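Local atomic coordinates of extracellular solute-binding protein (Conexibacter woesei, PDB entry 4P98), a protein that probably captures a solute, perhaps a nucleoside as in PnrA-like relatives, outside the cell membrane and delivers it to an ABC transporter. Residues A22-G27 against P66-F71; E143-V148 against A174-T179. One frame throughout, in Å; residues are numbered along the deposited sequence. Where two conformers were deposited one is given.

Interaction 1: residues A22-G27 against P66-F71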
ATOM      1  N   ALA A  22      -6.766  -3.000  19.042  1.00 16.83           N
ATOM      2  CA  ALA A  22      -7.094  -1.646  18.625  1.00 17.76           C
ATOM      3  C   ALA A  22      -6.162  -1.258  17.495  1.00 17.86           C
ATOM      4  O   ALA A  22      -4.942  -1.442  17.613  1.00 18.12           O
ATOM      5  CB  ALA A  22      -6.943  -0.670  19.787  1.00 18.49           C
ATOM      6  N   ILE A  23      -6.742  -0.745  16.406  1.00 15.90           N
ATOM      7  CA  ILE A  23      -5.981  -0.196  15.288  1.00 17.81           C
ATOM      8  C   ILE A  23      -6.105   1.322  15.351  1.00 18.32           C
ATOM      9  O   ILE A  23      -7.225   1.862  15.353  1.00 19.86           O
ATOM     10  CB  ILE A  23      -6.504  -0.664  13.912  1.00 18.68           C
ATOM     11  CG1 ILE A  23      -6.734  -2.178  13.856  1.00 20.43           C
ATOM     12  CG2 ILE A  23      -5.567  -0.201  12.809  1.00 20.87           C
ATOM     13  CD1 ILE A  23      -5.502  -3.039  13.937  1.00 22.62           C
ATOM     14  N   ILE A  24      -4.966   1.996  15.416  1.00 17.76           N
ATOM     15  CA  ILE A  24      -4.893   3.452  15.409  1.00 19.30           C
ATOM     16  C   ILE A  24      -4.315   3.874  14.058  1.00 19.24           C
ATOM     17  O   ILE A  24      -3.119   3.731  13.832  1.00 18.34           O
ATOM     18  CB  ILE A  24      -3.968   3.971  16.530  1.00 22.05           C
ATOM     19  CG1 ILE A  24      -4.318   3.350  17.892  1.00 25.72           C
ATOM     20  CG2 ILE A  24      -3.992   5.490  16.580  1.00 22.42           C
ATOM     21  CD1 ILE A  24      -5.773   3.471  18.267  1.00 28.93           C
ATOM     22  N   ALA A  25      -5.166   4.392  13.173  1.00 18.38           N
ATOM     23  CA  ALA A  25      -4.776   4.699  11.800  1.00 18.26           C
ATOM     24  C   ALA A  25      -4.408   6.158  11.640  1.00 19.74           C
ATOM     25  O   ALA A  25      -5.050   7.041  12.226  1.00 21.11           O
ATOM     26  CB  ALA A  25      -5.882   4.335  10.834  1.00 18.87           C
ATOM     27  N   SER A  26      -3.380   6.391  10.827  0.50 16.34           N
ATOM     28  CA  SER A  26      -2.868   7.722  10.548  0.50 21.23           C
ATOM     29  C   SER A  26      -3.918   8.578   9.835  0.50 21.48           C
ATOM     30  O   SER A  26      -4.096   9.747  10.155  0.50 20.78           O
ATOM     31  CB  SER A  26      -1.612   7.591   9.680  0.50 22.00           C
ATOM     32  OG  SER A  26      -1.040   8.846   9.376  0.50 22.98           O
ATOM     33  N   GLY A  27      -4.612   7.972   8.876  1.00 21.99           N
ATOM     34  CA  GLY A  27      -5.624   8.661   8.068  1.00 22.64           C
ATOM     35  C   GLY A  27      -6.986   8.014   8.126  1.00 20.08           C
ATOM     36  O   GLY A  27      -7.344   7.406   9.129  1.00 21.18           O
ATOM     37  N   PRO A  66      -2.645   9.969  23.641  1.00 23.64           N
ATOM     38  CA  PRO A  66      -3.671   9.649  24.652  1.00 22.42           C
ATOM     39  C   PRO A  66      -4.650   8.527  24.253  1.00 20.52           C
ATOM     40  O   PRO A  66      -5.108   7.786  25.118  1.00 24.52           O
ATOM     41  CB  PRO A  66      -4.422  10.974  24.863  1.00 24.51           C
ATOM     42  CG  PRO A  66      -3.761  12.000  24.019  1.00 26.44           C
ATOM     43  CD  PRO A  66      -2.636  11.385  23.241  1.00 25.32           C
ATOM     44  N   VAL A  67      -4.959   8.394  22.963  1.00 21.87           N
ATOM     45  CA  VAL A  67      -5.856   7.341  22.488  1.00 20.84           C
ATOM     46  C   VAL A  67      -5.180   5.982  22.674  1.00 21.19           C
ATOM     47  O   VAL A  67      -5.794   5.030  23.162  1.00 17.78           O
ATOM     48  CB  VAL A  67      -6.229   7.544  21.001  1.00 22.84           C
ATOM     49  CG1 VAL A  67      -6.985   6.343  20.449  1.00 23.36           C
ATOM     50  CG2 VAL A  67      -7.057   8.806  20.821  1.00 25.71           C
ATOM     51  N   ILE A  68      -3.911   5.900  22.280  1.00 19.85           N
ATOM     52  CA  ILE A  68      -3.119   4.688  22.474  1.00 17.49           C
ATOM     53  C   ILE A  68      -3.060   4.338  23.972  1.00 17.61           C
ATOM     54  O   ILE A  68      -3.304   3.198  24.368  1.00 18.90           O
ATOM     55  CB  ILE A  68      -1.696   4.861  21.872  1.00 16.14           C
ATOM     56  CG1 ILE A  68      -1.782   4.957  20.352  1.00 16.12           C
ATOM     57  CG2 ILE A  68      -0.787   3.709  22.279  1.00 15.30           C
ATOM     58  CD1 ILE A  68      -0.559   5.572  19.709  1.00 16.57           C
ATOM     59  N   ARG A  69      -2.763   5.328  24.809  1.00 18.96           N
ATOM     60  CA  ARG A  69      -2.680   5.112  26.252  1.00 19.77           C
ATOM     61  C   ARG A  69      -3.994   4.558  26.806  1.00 18.95           C
ATOM     62  O   ARG A  69      -3.990   3.638  27.625  1.00 17.75           O
ATOM     63  CB  ARG A  69      -2.308   6.409  26.982  1.00 21.56           C
ATOM     64  CG  ARG A  69      -2.170   6.238  28.491  1.00 23.61           C
ATOM     65  CD  ARG A  69      -1.628   7.477  29.191  1.00 23.48           C
ATOM     66  NE  ARG A  69      -0.267   7.771  28.756  1.00 22.23           N
ATOM     67  CZ  ARG A  69       0.082   8.743  27.922  1.00 23.17           C
ATOM     68  NH1 ARG A  69      -0.822   9.590  27.428  1.00 24.40           N
ATOM     69  NH2 ARG A  69       1.361   8.878  27.593  1.00 21.59           N
ATOM     70  N   GLN A  70      -5.104   5.121  26.346  1.00 19.06           N
ATOM     71  CA  GLN A  70      -6.430   4.729  26.814  1.00 22.41           C
ATOM     72  C   GLN A  70      -6.747   3.274  26.477  1.00 22.26           C
ATOM     73  O   GLN A  70      -7.301   2.556  27.302  1.00 22.64           O
ATOM     74  CB  GLN A  70      -7.493   5.668  26.218  1.00 27.39           C
ATOM     75  CG  GLN A  70      -8.921   5.286  26.535  1.00 34.65           C
ATOM     76  CD  GLN A  70      -9.928   6.305  26.028  1.00 46.05           C
ATOM     77  OE1 GLN A  70      -9.662   7.061  25.080  1.00 53.17           O
ATOM     78  NE2 GLN A  70     -11.091   6.329  26.655  1.00 47.97           N
ATOM     79  N   PHE A  71      -6.392   2.822  25.277  1.00 21.06           N
ATOM     80  CA  PHE A  71      -6.593   1.418  24.930  1.00 20.88           C
ATOM     81  C   PHE A  71      -5.743   0.497  25.801  1.00 20.67           C
ATOM     82  O   PHE A  71      -6.218  -0.540  26.266  1.00 21.67           O
ATOM     83  CB  PHE A  71      -6.301   1.152  23.447  1.00 19.93           C
ATOM     84  CG  PHE A  71      -7.417   1.558  22.526  1.00 21.53           C
ATOM     85  CD1 PHE A  71      -8.685   0.997  22.658  1.00 23.65           C
ATOM     86  CD2 PHE A  71      -7.203   2.474  21.512  1.00 20.38           C
ATOM     87  CE1 PHE A  71      -9.712   1.346  21.793  1.00 23.67           C
ATOM     88  CE2 PHE A  71      -8.227   2.835  20.652  1.00 21.93           C
ATOM     89  CZ  PHE A  71      -9.487   2.276  20.794  1.00 22.71           C
TER
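Ala22 sets its methyl carbon squarely on the ring of Phe71. Ala22 CB lies 3.5 Å from the centroid of the Phe71 ring and 11° off the ring normal, the geometry of a CH-pi contact over the face. Phe71 CG stands anti to the carbonyl carbon (chi1 -79°), beside the backbone N. Ile24, two residues on and on the same side of strand 22-25, reaches the ring with its terminal methyl: Ile24 CD1 is 3.5 Å from Phe71 CE2, approaching obliquely. Ile24 CD1 also meets Val67 CG1, the branch anti to the backbone N, at 3.8 Å. One carbon further in, Ile24 CG1 touches Ile68 CG1 at 3.9 Å, the two side chains crossing at a slant. The contact is thus wholly apolar, methyls and methylenes against a ring; the axes of strand 22-25 and helix 66-71 run antiparallel (178°) and come within 9.9 Å. Helix 61-73 here packs on the parallel sheet, where strand 22-25 lies between strands 53-55 and 78-82. Phe71 also touches Gln53, Arg55 and Val79 of those strands and meets Phe76 edge-to-face, while Ile68 continues onto helix 84-94 through Pro89, Ile90 and Val93.

Interaction 2: residues E143-V148 against A174-T179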
ATOM      1  N   GLU A 143       1.016   0.061 -25.709  1.00 22.12           N
ATOM      2  CA  GLU A 143       2.382   0.459 -26.022  1.00 30.29           C
ATOM      3  C   GLU A 143       2.745   1.827 -25.462  1.00 26.94           C
ATOM      4  O   GLU A 143       3.925   2.180 -25.446  1.00 25.78           O
ATOM      5  CB  GLU A 143       2.667   0.390 -27.546  1.00 37.47           C
ATOM      6  CG  GLU A 143       2.760  -1.030 -28.154  1.00 42.01           C
ATOM      7  CD  GLU A 143       3.637  -2.036 -27.372  1.00 41.35           C
ATOM      8  OE1 GLU A 143       4.865  -1.828 -27.184  1.00 31.87           O
ATOM      9  OE2 GLU A 143       3.086  -3.086 -26.969  1.00 45.00           O
ATOM     10  N   LYS A 144       1.742   2.573 -24.984  1.00 24.88           N
ATOM     11  CA  LYS A 144       1.938   3.913 -24.415  1.00 24.08           C
ATOM     12  C   LYS A 144       1.264   3.978 -23.044  1.00 20.44           C
ATOM     13  O   LYS A 144       0.070   3.729 -22.928  1.00 18.25           O
ATOM     14  CB  LYS A 144       1.339   4.983 -25.339  1.00 25.33           C
ATOM     15  CG  LYS A 144       2.044   5.118 -26.679  1.00 28.09           C
ATOM     16  CD  LYS A 144       1.604   6.356 -27.459  1.00 31.27           C
ATOM     17  CE  LYS A 144       2.422   6.501 -28.738  1.00 32.22           C
ATOM     18  NZ  LYS A 144       1.955   7.633 -29.581  1.00 39.10           N
ATOM     19  N   VAL A 145       2.040   4.318 -22.016  1.00 19.16           N
ATOM     20  CA  VAL A 145       1.574   4.290 -20.634  1.00 19.16           C
ATOM     21  C   VAL A 145       1.788   5.668 -20.028  1.00 18.43           C
ATOM     22  O   VAL A 145       2.838   6.294 -20.228  1.00 16.71           O
ATOM     23  CB  VAL A 145       2.359   3.263 -19.783  1.00 20.00           C
ATOM     24  CG1 VAL A 145       1.918   3.314 -18.315  1.00 20.84           C
ATOM     25  CG2 VAL A 145       2.183   1.860 -20.347  1.00 21.20           C
ATOM     26  N   GLY A 146       0.785   6.126 -19.280  1.00 18.00           N
ATOM     27  CA  GLY A 146       0.854   7.427 -18.611  1.00 17.05           C
ATOM     28  C   GLY A 146       0.652   7.241 -17.127  1.00 15.55           C
ATOM     29  O   GLY A 146      -0.170   6.428 -16.715  1.00 17.62           O
ATOM     30  N   ALA A 147       1.411   7.986 -16.323  1.00 15.87           N
ATOM     31  CA  ALA A 147       1.292   7.906 -14.867  1.00 15.38           C
ATOM     32  C   ALA A 147       1.126   9.288 -14.269  1.00 13.36           C
ATOM     33  O   ALA A 147       1.798  10.239 -14.670  1.00 12.85           O
ATOM     34  CB  ALA A 147       2.509   7.225 -14.263  1.00 16.07           C
ATOM     35  N   VAL A 148       0.239   9.387 -13.290  1.00 12.40           N
ATOM     36  CA  VAL A 148       0.042  10.646 -12.584  1.00 13.23           C
ATOM     37  C   VAL A 148       0.285  10.461 -11.106  1.00 12.01           C
ATOM     38  O   VAL A 148      -0.345   9.620 -10.465  1.00 11.41           O
ATOM     39  CB  VAL A 148      -1.367  11.250 -12.805  1.00 13.12           C
ATOM     40  CG1 VAL A 148      -1.489  12.579 -12.075  1.00 13.48           C
ATOM     41  CG2 VAL A 148      -1.653  11.453 -14.286  1.00 13.80           C
ATOM     42  N   ALA A 174       7.519  -0.476 -24.669  1.00 30.07           N
ATOM     43  CA  ALA A 174       6.498   0.510 -24.292  1.00 27.85           C
ATOM     44  C   ALA A 174       7.110   1.877 -24.021  1.00 27.15           C
ATOM     45  O   ALA A 174       8.244   1.978 -23.558  1.00 27.17           O
ATOM     46  CB  ALA A 174       5.718   0.043 -23.083  1.00 28.27           C
ATOM     47  N   SER A 175       6.364   2.931 -24.337  1.00 25.40           N
ATOM     48  CA  SER A 175       6.800   4.285 -24.022  1.00 25.36           C
ATOM     49  C   SER A 175       6.022   4.760 -22.797  1.00 22.06           C
ATOM     50  O   SER A 175       4.955   4.225 -22.463  1.00 21.47           O
ATOM     51  CB  SER A 175       6.612   5.228 -25.212  1.00 27.57           C
ATOM     52  OG  SER A 175       5.244   5.402 -25.481  1.00 31.22           O
ATOM     53  N   TYR A 176       6.570   5.763 -22.132  1.00 21.42           N
ATOM     54  CA  TYR A 176       6.110   6.146 -20.804  1.00 20.94           C
ATOM     55  C   TYR A 176       6.218   7.656 -20.635  1.00 21.43           C
ATOM     56  O   TYR A 176       7.227   8.257 -21.005  1.00 20.23           O
ATOM     57  CB  TYR A 176       6.957   5.425 -19.753  1.00 20.30           C
ATOM     58  CG  TYR A 176       6.664   5.801 -18.315  1.00 18.74           C
ATOM     59  CD1 TYR A 176       5.628   5.201 -17.603  1.00 19.27           C
ATOM     60  CD2 TYR A 176       7.432   6.759 -17.670  1.00 20.50           C
ATOM     61  CE1 TYR A 176       5.375   5.551 -16.277  1.00 18.81           C
ATOM     62  CE2 TYR A 176       7.183   7.120 -16.360  1.00 18.92           C
ATOM     63  CZ  TYR A 176       6.168   6.511 -15.670  1.00 17.21           C
ATOM     64  OH  TYR A 176       5.954   6.893 -14.372  1.00 22.80           O
ATOM     65  N   GLU A 177       5.166   8.255 -20.084  1.00 20.08           N
ATOM     66  CA  GLU A 177       5.173   9.667 -19.709  1.00 20.21           C
ATOM     67  C   GLU A 177       4.502   9.779 -18.353  1.00 18.06           C
ATOM     68  O   GLU A 177       3.604   9.002 -18.027  1.00 16.38           O
ATOM     69  CB  GLU A 177       4.427  10.536 -20.735  1.00 24.09           C
ATOM     70  CG  GLU A 177       4.753  12.021 -20.617  1.00 28.69           C
ATOM     71  CD  GLU A 177       3.950  12.914 -21.564  1.00 37.47           C
ATOM     72  OE1 GLU A 177       3.439  12.422 -22.602  1.00 42.04           O
ATOM     73  OE2 GLU A 177       3.834  14.126 -21.264  1.00 39.00           O
ATOM     74  N   GLU A 178       4.937  10.747 -17.565  1.00 18.27           N
ATOM     75  CA  GLU A 178       4.343  10.969 -16.257  1.00 18.10           C
ATOM     76  C   GLU A 178       4.203  12.464 -15.975  1.00 16.97           C
ATOM     77  O   GLU A 178       4.921  13.297 -16.535  1.00 18.78           O
ATOM     78  CB  GLU A 178       5.170  10.279 -15.170  1.00 17.21           C
ATOM     79  CG  GLU A 178       6.500  10.957 -14.901  1.00 18.69           C
ATOM     80  CD  GLU A 178       7.501  10.071 -14.189  1.00 19.81           C
ATOM     81  OE1 GLU A 178       7.128   9.014 -13.639  1.00 20.63           O
ATOM     82  OE2 GLU A 178       8.677  10.465 -14.172  1.00 23.98           O
ATOM     83  N   THR A 179       3.258  12.781 -15.104  1.00 16.06           N
ATOM     84  CA  THR A 179       2.978  14.147 -14.701  1.00 15.99           C
ATOM     85  C   THR A 179       2.730  14.156 -13.208  1.00 14.66           C
ATOM     86  O   THR A 179       2.059  13.270 -12.673  1.00 16.41           O
ATOM     87  CB  THR A 179       1.713  14.682 -15.409  1.00 16.84           C
ATOM     88  OG1 THR A 179       1.923  14.685 -16.820  1.00 18.56           O
ATOM     89  CG2 THR A 179       1.385  16.095 -14.975  1.00 18.72           C
TER
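Val145 and Tyr176 are paired in a parallel ladder, the axes of strands 144-148 and 175-179 coming within 4.7 Å. Val145 N bonds to Ser175 O and Val145 O receives Glu177 N, both at 3.0 Å; Glu143 O and Ala147 extend the ladder at its two ends, Ala147 through both N and O. Tyr176 CB leaves the strand on the face shared with Val145, Ala147 and Glu178, and CG lies anti to the backbone N (chi1 176°). Beyond it, Tyr176 CD1 is 4.2 Å from Val145 CG1, and Tyr176 CE1 is 3.9 Å from Ala147 CB. CZ comes almost as near to that methyl, and Tyr176 OH nearer still, at 3.5 Å from Ala147 CB. Tyr176 OH then donates to Glu178 OE1 over 2.5 Å, reaching the carboxylate from 36° above its plane. Glu178 OE1 is also hydrogen-bonded to His160 ND1, so two groups hold this oxygen. An alanine in place of Tyr176 would probably leave Glu178 OE1 without its phenol donor and open a gap beside Ala147. Helix 154-170 covers this face, its His160, Ile163 and Arg164 touching Tyr176, and completes the beta-alpha-beta crossover from strand 144-149 to the outermost strand 175-180. On the other face, helix 187-199 packs Leu197 against Val148 and Thr179; strand 205-207 flanks strand 144-149.

In the fold
Interactions 1 and 2 belong to different parallel sheets and lie on opposite sides of the chain's centre, their own centres 40 Å apart. Their nearest atoms are about 19 Å apart, so the two do not touch. Interaction 1 joins a helix to the sheet holding strands 22-25 and 78-82; interaction 2 joins two neighbouring strands of the sheet that runs from 175-180 to 240-242. The separate sheets, each flanked by helices, are consistent with the two-lobed periplasmic-binding-protein fold, in which solute is usually held in the cleft between lobes. On this reading each contact helps to build a different lobe, one through helix-on-sheet packing and the other through strand pairing.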